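Local coordinates for chorismate mutase and shikimate 5-dehydrogenase fusion protein (Clostridium acetobutylicum, PDB 3FBT) that probably catalyses the reversible NADPH-linked reduction of 3-dehydroshikimate to shikimate on the way to chorismate, its full-length form carrying a chorismate mutase part as well, at residues F222-Y225 against A226-S229. Numbering follows the deposited sequence.
Sequences FLKY and ARES
L223 and R227 meet through their backbones one turn apart in helix 221-228, the crossover helix of a beta-alpha-beta unit between strands 209-212 and 232-234 in the parallel sheet of the Rossmann-type nucleotide-binding domain. The segment is a worked example of a two-sided helix, one flank packed against the sheet and its neighbours and the other more open to solvent. On the packed flank F222, L223 and A226 are buried: L223 and A226 both rest on A210, F222 reaches strand 181-184, and A226 also touches V204 of helix 201-204. The CB of A226 lies 3.3 Å from the O of L223, side chain against backbone within one turn. The main-chain ladder is uneven. A226 N gives only a weak bond to F222 O, whereas R227 N donates to L223 O and E228 N to K224 O, each at 2.9 Å.

On the outer flank, where R227 and E228 are exposed, packing gives way to long polar chains. With CG anti to the backbone N (chi1 179°), K224 passes its aliphatic stem slantwise across the ends of both R227 and E228. Its ammonium nitrogen is not in contact with either charge, NZ standing 5.2 Å from E228 OE1, so any attraction there is probably modest. The polar end of R227 is held by E219, whose carboxylate forms a salt bridge with NE. The contacts of K224 are instead carbon against polar atoms: K224 CG lies 3.2 Å from R227 NH2, and K224 CD 3.4 Å from E228 OE1.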
loop_
_atom_site.group_PDB
_atom_site.type_symbol
_atom_site.label_atom_id
_atom_site.label_comp_id
_atom_site.label_asym_id
_atom_site.label_seq_id
_atom_site.Cartn_x
_atom_site.Cartn_y
_atom_site.Cartn_z
ATOM N N PHE A 222 -2.466 -26.782 27.402
ATOM C CA PHE A 222 -1.076 -26.983 27.723
ATOM C C PHE A 222 -0.589 -26.100 28.866
ATOM O O PHE A 222 0.160 -26.597 29.726
ATOM C CB PHE A 222 -0.210 -26.776 26.486
ATOM C CG PHE A 222 1.280 -26.753 26.743
ATOM C CD1 PHE A 222 1.959 -27.923 26.972
ATOM C CD2 PHE A 222 2.011 -25.564 26.667
ATOM C CE1 PHE A 222 3.294 -27.915 27.141
ATOM C CE2 PHE A 222 3.369 -25.539 26.796
ATOM C CZ PHE A 222 4.021 -26.729 27.046
ATOM N N LEU A 223 -0.935 -24.803 28.857
ATOM C CA LEU A 223 -0.525 -23.912 29.915
ATOM C C LEU A 223 -1.321 -24.004 31.263
ATOM O O LEU A 223 -0.756 -23.770 32.339
ATOM C CB LEU A 223 -0.497 -22.474 29.412
ATOM C CG LEU A 223 0.558 -22.135 28.345
ATOM C CD1 LEU A 223 0.351 -20.689 27.974
ATOM C CD2 LEU A 223 2.005 -22.366 28.867
ATOM N N LYS A 224 -2.614 -24.299 31.192
ATOM C CA LYS A 224 -3.394 -24.601 32.394
ATOM C C LYS A 224 -2.676 -25.721 33.164
ATOM O O LYS A 224 -2.197 -25.536 34.327
ATOM C CB LYS A 224 -4.802 -25.063 32.001
ATOM C CG LYS A 224 -5.661 -25.408 33.213
ATOM C CD LYS A 224 -6.783 -26.329 32.871
ATOM C CE LYS A 224 -7.654 -25.768 31.723
ATOM N NZ LYS A 224 -9.082 -26.271 31.831
ATOM N N TYR A 225 -2.536 -26.853 32.470
ATOM C CA TYR A 225 -1.745 -27.983 32.940
ATOM C C TYR A 225 -0.539 -27.546 33.713
ATOM O O TYR A 225 -0.243 -28.107 34.766
ATOM C CB TYR A 225 -1.223 -28.805 31.769
ATOM C CG TYR A 225 -2.244 -29.660 31.130
ATOM C CD1 TYR A 225 -3.536 -29.720 31.617
ATOM C CD2 TYR A 225 -1.901 -30.454 30.031
ATOM C CE1 TYR A 225 -4.490 -30.546 31.007
ATOM C CE2 TYR A 225 -2.809 -31.239 29.412
ATOM C CZ TYR A 225 -4.094 -31.315 29.905
ATOM O OH TYR A 225 -4.974 -32.148 29.247
ATOM N N ALA A 226 0.214 -26.604 33.147
ATOM C CA ALA A 226 1.407 -26.110 33.783
ATOM C C ALA A 226 1.013 -25.385 35.062
ATOM O O ALA A 226 1.757 -25.438 36.055
ATOM C CB ALA A 226 2.155 -25.170 32.840
ATOM N N ARG A 227 -0.157 -24.741 35.057
ATOM C CA ARG A 227 -0.583 -23.942 36.229
ATOM C C ARG A 227 -0.836 -24.868 37.412
ATOM O O ARG A 227 -0.136 -24.835 38.435
ATOM C CB ARG A 227 -1.836 -23.099 35.920
ATOM C CG ARG A 227 -2.415 -22.379 37.160
ATOM C CD ARG A 227 -3.392 -21.276 36.785
ATOM N NE ARG A 227 -4.349 -21.679 35.774
ATOM C CZ ARG A 227 -5.342 -22.518 35.991
ATOM N NH1 ARG A 227 -5.484 -23.068 37.198
ATOM N NH2 ARG A 227 -6.181 -22.828 35.011
ATOM N N GLU A 228 -1.834 -25.712 37.238
ATOM C CA GLU A 228 -2.097 -26.812 38.150
ATOM C C GLU A 228 -0.870 -27.538 38.739
ATOM O O GLU A 228 -0.960 -28.040 39.856
ATOM C CB GLU A 228 -2.974 -27.814 37.445
ATOM C CG GLU A 228 -4.098 -27.162 36.711
ATOM C CD GLU A 228 -5.126 -28.167 36.240
ATOM O OE1 GLU A 228 -6.263 -27.768 35.923
ATOM O OE2 GLU A 228 -4.796 -29.371 36.207
ATOM N N SER A 229 0.254 -27.618 38.025
ATOM C CA SER A 229 1.404 -28.414 38.515
ATOM C C SER A 229 2.538 -27.609 39.158
ATOM O O SER A 229 3.592 -28.151 39.567
ATOM C CB SER A 229 1.987 -29.296 37.392
ATOM O OG SER A 229 0.998 -30.119 36.793
#